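Local structure of homoserine kinase (Listeria monocytogenes, 3HUL) at residues C21-L29 with V276-S284; I80-S88 with S245-V253. The protein probably catalyses the ATP-dependent phosphorylation of L-homoserine to O-phospho-L-homoserine, the fourth of five steps from L-aspartate to L-threonine. All blocks are in the same frame, centred on the assembly; numbering follows the deposited sequence.

Interaction 1 of 2, residues C21-L29 with V276-S284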
loop_
_atom_site.group_PDB
_atom_site.type_symbol
_atom_site.label_atom_id
_atom_site.label_comp_id
_atom_site.label_asym_id
_atom_site.label_seq_id
_atom_site.Cartn_x
_atom_site.Cartn_y
_atom_site.Cartn_z
ATOM N N CYS A 21 8.658 -10.666 12.457
ATOM C CA CYS A 21 7.422 -10.837 11.708
ATOM C C CYS A 21 6.561 -11.968 12.283
ATOM O O CYS A 21 7.058 -13.063 12.612
ATOM C CB CYS A 21 7.730 -11.111 10.222
ATOM S SG CYS A 21 8.693 -9.787 9.412
ATOM N N GLY A 22 5.264 -11.708 12.364
ATOM C CA GLY A 22 4.339 -12.700 12.858
ATOM C C GLY A 22 2.941 -12.404 12.391
ATOM O O GLY A 22 2.645 -11.285 11.950
ATOM N N LEU A 23 2.068 -13.388 12.555
ATOM C CA LEU A 23 0.799 -13.432 11.842
ATOM C C LEU A 23 -0.215 -14.138 12.729
ATOM O O LEU A 23 0.076 -15.233 13.232
ATOM C CB LEU A 23 0.993 -14.179 10.494
ATOM C CG LEU A 23 -0.158 -14.410 9.494
ATOM C CD1 LEU A 23 -0.699 -13.080 8.949
ATOM C CD2 LEU A 23 0.337 -15.243 8.334
ATOM N N ALA A 24 -1.368 -13.501 12.945
ATOM C CA ALA A 24 -2.437 -14.064 13.766
ATOM C C ALA A 24 -3.214 -15.076 12.948
ATOM O O ALA A 24 -3.386 -14.893 11.751
ATOM C CB ALA A 24 -3.385 -12.956 14.326
ATOM N N LEU A 25 -3.687 -16.126 13.613
ATOM C CA LEU A 25 -4.347 -17.268 12.960
ATOM C C LEU A 25 -5.684 -17.625 13.629
ATOM O O LEU A 25 -5.908 -17.271 14.784
ATOM C CB LEU A 25 -3.423 -18.490 12.991
ATOM C CG LEU A 25 -2.077 -18.356 12.289
ATOM C CD1 LEU A 25 -1.316 -19.668 12.451
ATOM C CD2 LEU A 25 -2.314 -18.036 10.817
ATOM N N THR A 26 -6.559 -18.320 12.896
ATOM C CA THR A 26 -7.908 -18.634 13.377
ATOM C C THR A 26 -7.934 -19.848 14.333
ATOM O O THR A 26 -8.591 -20.846 14.057
ATOM C CB THR A 26 -8.894 -18.854 12.185
ATOM O OG1 THR A 26 -8.305 -19.758 11.261
ATOM C CG2 THR A 26 -9.209 -17.518 11.439
ATOM N N LEU A 27 -7.169 -19.776 15.424
ATOM C CA LEU A 27 -7.337 -20.686 16.561
ATOM C C LEU A 27 -7.348 -19.760 17.756
ATOM O O LEU A 27 -6.714 -18.700 17.701
ATOM C CB LEU A 27 -6.197 -21.690 16.675
ATOM C CG LEU A 27 -6.086 -22.813 15.649
ATOM C CD1 LEU A 27 -4.746 -23.535 15.864
ATOM C CD2 LEU A 27 -7.285 -23.820 15.700
ATOM N N TYR A 28 -8.085 -20.128 18.796
ATOM C CA TYR A 28 -8.394 -19.187 19.882
ATOM C C TYR A 28 -8.220 -19.714 21.283
ATOM O O TYR A 28 -8.425 -20.891 21.550
ATOM C CB TYR A 28 -9.802 -18.596 19.740
ATOM C CG TYR A 28 -10.065 -18.070 18.354
ATOM C CD1 TYR A 28 -9.552 -16.832 17.949
ATOM C CD2 TYR A 28 -10.784 -18.828 17.436
ATOM C CE1 TYR A 28 -9.774 -16.358 16.687
ATOM C CE2 TYR A 28 -11.009 -18.368 16.165
ATOM C CZ TYR A 28 -10.500 -17.125 15.797
ATOM O OH TYR A 28 -10.715 -16.656 14.534
ATOM N N LEU A 29 -7.797 -18.805 22.146
ATOM C CA LEU A 29 -7.851 -18.955 23.572
ATOM C C LEU A 29 -9.016 -18.081 23.949
ATOM O O LEU A 29 -9.020 -16.876 23.645
ATOM C CB LEU A 29 -6.537 -18.494 24.214
ATOM C CG LEU A 29 -6.334 -18.317 25.736
ATOM C CD1 LEU A 29 -7.392 -18.962 26.580
ATOM C CD2 LEU A 29 -4.958 -18.800 26.167
ATOM N N VAL A 276 -3.823 -32.497 10.390
ATOM C CA VAL A 276 -3.724 -31.525 9.321
ATOM C C VAL A 276 -4.932 -30.609 9.397
ATOM O O VAL A 276 -6.067 -31.044 9.150
ATOM C CB VAL A 276 -3.658 -32.190 7.972
ATOM C CG1 VAL A 276 -3.445 -31.129 6.898
ATOM C CG2 VAL A 276 -2.498 -33.228 7.960
ATOM N N LEU A 277 -4.683 -29.350 9.758
ATOM C CA LEU A 277 -5.751 -28.396 10.035
ATOM C C LEU A 277 -5.721 -27.233 9.060
ATOM O O LEU A 277 -4.669 -26.839 8.600
ATOM C CB LEU A 277 -5.650 -27.875 11.471
ATOM C CG LEU A 277 -6.564 -28.510 12.526
ATOM C CD1 LEU A 277 -6.331 -30.017 12.705
ATOM C CD2 LEU A 277 -6.394 -27.785 13.877
ATOM N N LEU A 278 -6.889 -26.701 8.745
ATOM C CA LEU A 278 -6.988 -25.551 7.860
ATOM C C LEU A 278 -7.174 -24.293 8.704
ATOM O O LEU A 278 -8.092 -24.188 9.526
ATOM C CB LEU A 278 -8.123 -25.737 6.843
ATOM C CG LEU A 278 -8.358 -24.762 5.681
ATOM C CD1 LEU A 278 -7.085 -24.333 4.986
ATOM C CD2 LEU A 278 -9.293 -25.410 4.662
ATOM N N LEU A 279 -6.259 -23.349 8.533
ATOM C CA LEU A 279 -6.342 -22.091 9.278
ATOM C C LEU A 279 -6.425 -20.925 8.319
ATOM O O LEU A 279 -5.905 -21.006 7.229
ATOM C CB LEU A 279 -5.111 -21.937 10.164
ATOM C CG LEU A 279 -4.604 -23.165 10.915
ATOM C CD1 LEU A 279 -3.288 -22.829 11.556
ATOM C CD2 LEU A 279 -5.604 -23.669 11.971
ATOM N N ASP A 280 -7.066 -19.839 8.748
ATOM C CA ASP A 280 -7.023 -18.599 8.025
ATOM C C ASP A 280 -6.217 -17.545 8.794
ATOM O O ASP A 280 -5.957 -17.699 9.995
ATOM C CB ASP A 280 -8.445 -18.097 7.743
ATOM C CG ASP A 280 -9.173 -18.946 6.690
ATOM O OD1 ASP A 280 -8.680 -19.089 5.555
ATOM O OD2 ASP A 280 -10.248 -19.470 7.000
ATOM N N VAL A 281 -5.842 -16.470 8.093
ATOM C CA VAL A 281 -5.333 -15.247 8.726
ATOM C C VAL A 281 -6.461 -14.661 9.556
ATOM O O VAL A 281 -7.574 -14.526 9.070
ATOM C CB VAL A 281 -4.823 -14.212 7.672
ATOM C CG1 VAL A 281 -4.464 -12.877 8.309
ATOM C CG2 VAL A 281 -3.601 -14.788 6.862
ATOM N N GLU A 282 -6.185 -14.348 10.820
ATOM C CA GLU A 282 -7.175 -13.693 11.674
ATOM C C GLU A 282 -6.878 -12.180 11.719
ATOM O O GLU A 282 -5.813 -11.748 12.178
ATOM C CB GLU A 282 -7.208 -14.346 13.082
ATOM C CG GLU A 282 -8.028 -13.600 14.146
ATOM C CD GLU A 282 -9.474 -13.344 13.717
ATOM O OE1 GLU A 282 -10.255 -14.315 13.601
ATOM O OE2 GLU A 282 -9.839 -12.167 13.506
ATOM N N GLY A 283 -7.825 -11.399 11.220
ATOM C CA GLY A 283 -7.685 -9.963 11.092
ATOM C C GLY A 283 -7.808 -9.190 12.386
ATOM O O GLY A 283 -7.263 -8.096 12.490
ATOM N N SER A 284 -8.517 -9.749 13.376
ATOM C CA SER A 284 -8.771 -9.037 14.633
ATOM C C SER A 284 -7.830 -9.519 15.712
ATOM O O SER A 284 -7.613 -10.713 15.865
ATOM C CB SER A 284 -10.197 -9.291 15.111
ATOM O OG SER A 284 -11.126 -9.101 14.057
HETATM O O HOH W 1 -9.633 -22.285 11.057
#
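Thr26 turns OG1 in between its own N and carbonyl carbon (chi1 49°), and this lets the hydroxyl oxygen receive Asp280 N at 2.8 Å in a nearly straight bond (169°). Glu282 starts with CG anti to its backbone N, then bends at chi2, so that the carboxylate meets Tyr28 at the ring edge, in the plane of the ring. Tyr28 OH donates to Glu282 OE1 at 2.6 Å on the anti side, with ring and carboxylate planes 56° apart. The other oxygen, OE2, accepts Ser284 N through its anti lone pair, and these two grips on different oxygens should restrict rotation of the carboxylate.

The backbones join at a single bridge, Leu25 with Val281. Glu282 N donates to Ala24 O (3.0 Å), reaching it from above the carbonyl plane, and Thr26 N donates to Asp280 O. A water spans Thr26 OG1 and Leu278 O. On the apolar side, Leu279 forks between two partners: CD1 meets Leu25 CD1 and CD2 lies against Leu27 CG, both at 3.8 Å. The Leu23 side chain crosses that of Val281 at about a right angle, CD1 touching CG1.

Thr26 centres an inverse gamma turn where the chain turns a corner between strands 21-25 and 27-36. Here the chain leaving strand 275-280 of the four-stranded antiparallel sheet crosses onto the larger mixed sheet at Val281 and Glu282, a seam between the two sheets of this GHMP kinase.

Interaction 2 of 2, residues I80-S88 with S245-V253; sequences IPPARGLGS and SGAGPTVLV. With SO4 (sulfate ion), chain C.
The backbones come together where Gly85 and Gly248 lie 4.6 Å apart between CA atoms, residues 245-253 folding through a type II' turn from Ser245 to Gly248 and then a cis peptide before Pro249. Gly85, with no side chain, fits closely here, its CA 3.2 Å from Gly248 O. Ser245 swings OG to the far side of CB from its N (chi1 -173°) to donate to Gly85 O at 2.7 Å, approaching from above the carbonyl plane; the same OG is also hydrogen-bonded to Thr11 OG1.

Leu86 lays CD2 3.5 Å from Ser245 OG and packs it on Leu252 CD2 at 4.3 Å. Its side chain crosses that of Thr250 at about a right angle, and Thr250 OG1 is buried there without a partner in the model. Arg84 bends at chi2 and chi3 and folds back on its own loop: NE (2.8 Å) and NH2 (3.0 Å) both donate to Pro82 O, side-on, while Pro81 CB lies over one guanidinium face, offset toward the rim. NH1 is held by Pro162 O.

The loop also wraps a sulfate, probably from the crystallisation liquor. Gly85 N, Gly87 N and Ser88 N each donate to a different sulfate oxygen, an anion-binding use of backbone N-H groups in the glycine-rich loop predicted to bind ATP.

Gly87 is the N-cap of helix 88-103, so the anion lies at that helix's start. Pro81, Arg84 and Leu86 touch Ile161 of strand 156-161, and Leu252 rests on Ala159 of this strand and Thr11 of strand 3-12.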
loop_
_atom_site.group_PDB
_atom_site.type_symbol
_atom_site.label_atom_id
_atom_site.label_comp_id
_atom_site.label_asym_id
_atom_site.label_seq_id
_atom_site.Cartn_x
_atom_site.Cartn_y
_atom_site.Cartn_z
ATOM N N ILE A 80 -5.726 -23.762 20.646
ATOM C CA ILE A 80 -4.309 -23.567 20.337
ATOM C C ILE A 80 -3.513 -24.577 21.177
ATOM O O ILE A 80 -3.369 -24.385 22.379
ATOM C CB ILE A 80 -3.791 -22.127 20.719
ATOM C CG1 ILE A 80 -4.707 -21.003 20.202
ATOM C CG2 ILE A 80 -2.336 -21.902 20.233
ATOM C CD1 ILE A 80 -4.421 -19.653 20.886
ATOM N N PRO A 81 -2.982 -25.644 20.554
ATOM C CA PRO A 81 -2.220 -26.621 21.330
ATOM C C PRO A 81 -0.996 -25.989 21.985
ATOM O O PRO A 81 -0.276 -25.210 21.324
ATOM C CB PRO A 81 -1.789 -27.650 20.279
ATOM C CG PRO A 81 -2.755 -27.475 19.158
ATOM C CD PRO A 81 -3.026 -26.004 19.129
ATOM N N PRO A 82 -0.770 -26.302 23.281
ATOM C CA PRO A 82 0.348 -25.771 24.036
ATOM C C PRO A 82 1.658 -26.247 23.459
ATOM O O PRO A 82 1.743 -27.381 22.939
ATOM C CB PRO A 82 0.164 -26.371 25.432
ATOM C CG PRO A 82 -1.225 -26.865 25.480
ATOM C CD PRO A 82 -1.578 -27.242 24.086
ATOM N N ALA A 83 2.663 -25.379 23.562
ATOM C CA ALA A 83 4.011 -25.645 23.094
ATOM C C ALA A 83 4.063 -26.287 21.694
ATOM O O ALA A 83 4.834 -27.210 21.450
ATOM C CB ALA A 83 4.787 -26.481 24.138
ATOM N N ARG A 84 3.267 -25.767 20.760
ATOM C CA ARG A 84 3.274 -26.315 19.401
ATOM C C ARG A 84 3.754 -25.340 18.304
ATOM O O ARG A 84 3.705 -25.666 17.124
ATOM C CB ARG A 84 1.917 -26.948 19.061
ATOM C CG ARG A 84 2.042 -28.391 18.492
ATOM C CD ARG A 84 2.594 -29.369 19.580
ATOM N NE ARG A 84 1.874 -29.276 20.861
ATOM C CZ ARG A 84 0.733 -29.920 21.101
ATOM N NH1 ARG A 84 0.179 -30.667 20.145
ATOM N NH2 ARG A 84 0.113 -29.788 22.272
ATOM N N GLY A 85 4.257 -24.172 18.703
ATOM C CA GLY A 85 4.787 -23.171 17.757
ATOM C C GLY A 85 3.711 -22.242 17.192
ATOM O O GLY A 85 3.963 -21.495 16.235
ATOM N N LEU A 86 2.518 -22.296 17.783
ATOM C CA LEU A 86 1.378 -21.483 17.358
ATOM C C LEU A 86 0.964 -20.403 18.371
ATOM O O LEU A 86 -0.149 -19.893 18.324
ATOM C CB LEU A 86 0.191 -22.363 16.963
ATOM C CG LEU A 86 0.405 -23.258 15.744
ATOM C CD1 LEU A 86 -0.678 -24.345 15.683
ATOM C CD2 LEU A 86 0.422 -22.432 14.431
ATOM N N GLY A 87 1.880 -20.027 19.259
ATOM C CA GLY A 87 1.668 -18.884 20.105
ATOM C C GLY A 87 0.633 -19.116 21.192
ATOM O O GLY A 87 -0.145 -18.213 21.516
ATOM N N SER A 88 0.638 -20.327 21.752
ATOM C CA SER A 88 -0.192 -20.683 22.893
ATOM C C SER A 88 0.247 -19.899 24.114
ATOM O O SER A 88 -0.552 -19.239 24.799
ATOM C CB SER A 88 -0.043 -22.187 23.198
ATOM O OG SER A 88 -0.998 -22.583 24.171
ATOM N N SER A 245 6.534 -23.272 11.950
ATOM C CA SER A 245 5.863 -22.194 12.656
ATOM C C SER A 245 6.690 -21.832 13.899
ATOM O O SER A 245 6.854 -22.658 14.799
ATOM C CB SER A 245 4.471 -22.655 13.060
ATOM O OG SER A 245 3.725 -21.589 13.597
ATOM N N GLY A 246 7.238 -20.615 13.932
ATOM C CA GLY A 246 8.060 -20.162 15.052
ATOM C C GLY A 246 9.204 -21.122 15.287
ATOM O O GLY A 246 9.969 -21.398 14.382
ATOM N N ALA A 247 9.309 -21.669 16.490
ATOM C CA ALA A 247 10.391 -22.604 16.788
ATOM C C ALA A 247 9.959 -24.054 16.514
ATOM O O ALA A 247 10.717 -25.003 16.775
ATOM C CB ALA A 247 10.867 -22.432 18.254
ATOM N N GLY A 248 8.747 -24.221 15.979
ATOM C CA GLY A 248 8.215 -25.556 15.750
ATOM C C GLY A 248 7.462 -26.042 16.982
ATOM O O GLY A 248 7.252 -25.272 17.927
ATOM N N PRO A 249 7.036 -27.313 16.974
ATOM C CA PRO A 249 7.249 -28.241 15.879
ATOM C C PRO A 249 6.220 -28.191 14.728
ATOM O O PRO A 249 6.413 -28.870 13.714
ATOM C CB PRO A 249 7.210 -29.611 16.572
ATOM C CG PRO A 249 6.378 -29.405 17.805
ATOM C CD PRO A 249 6.279 -27.929 18.083
ATOM N N THR A 250 5.143 -27.414 14.851
ATOM C CA THR A 250 4.202 -27.417 13.724
ATOM C C THR A 250 4.827 -26.833 12.461
ATOM O O THR A 250 5.730 -25.991 12.538
ATOM C CB THR A 250 2.755 -26.872 14.001
ATOM O OG1 THR A 250 2.573 -25.572 13.426
ATOM C CG2 THR A 250 2.401 -26.897 15.407
ATOM N N VAL A 251 4.381 -27.362 11.319
ATOM C CA VAL A 251 4.799 -26.928 10.000
ATOM C C VAL A 251 3.568 -26.272 9.373
ATOM O O VAL A 251 2.439 -26.796 9.473
ATOM C CB VAL A 251 5.296 -28.105 9.125
ATOM C CG1 VAL A 251 5.587 -27.658 7.684
ATOM C CG2 VAL A 251 6.564 -28.753 9.718
ATOM N N LEU A 252 3.780 -25.090 8.794
ATOM C CA LEU A 252 2.733 -24.402 8.058
ATOM C C LEU A 252 3.007 -24.390 6.567
ATOM O O LEU A 252 4.140 -24.162 6.129
ATOM C CB LEU A 252 2.531 -22.963 8.563
ATOM C CG LEU A 252 2.072 -22.786 10.003
ATOM C CD1 LEU A 252 2.307 -21.344 10.448
ATOM C CD2 LEU A 252 0.600 -23.187 10.222
ATOM N N VAL A 253 1.951 -24.637 5.797
ATOM C CA VAL A 253 2.004 -24.549 4.365
ATOM C C VAL A 253 1.221 -23.293 4.019
ATOM O O VAL A 253 0.089 -23.125 4.438
ATOM C CB VAL A 253 1.351 -25.793 3.688
ATOM C CG1 VAL A 253 1.207 -25.618 2.155
ATOM C CG2 VAL A 253 2.132 -27.099 4.030
HETATM S S SO4 C . 4.201 -21.780 21.555
HETATM O O1 SO4 C . 4.428 -20.775 20.499
HETATM O O2 SO4 C . 5.045 -22.909 21.197
HETATM O O3 SO4 C . 4.588 -21.286 22.885
HETATM O O4 SO4 C . 2.809 -22.157 21.608
#

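Both interactions join parts of the mixed sheet's side of the molecule to the four-stranded sheet, and both are partly buried. Strand 156-161 lies beside each: in interaction 1 its neighbour is strand 275-280, in interaction 2 strand 251-255. The two meet directly, Leu25 CD1 against Leu86 CD2 at 3.8 Å and Ile80 packing on the 27-29 backbone, and 80-88 with 245-253 is nested within the loop closed by 21-29 with 276-284. Their chemistry differs: interaction 1 adds a leucine cluster and a carboxylate-hydroxyl pair to its backbone bridge and Thr26 bond, whereas in interaction 2 Ser245 and Gly85 join the segments while N-H groups of 80-88 face the sulfate.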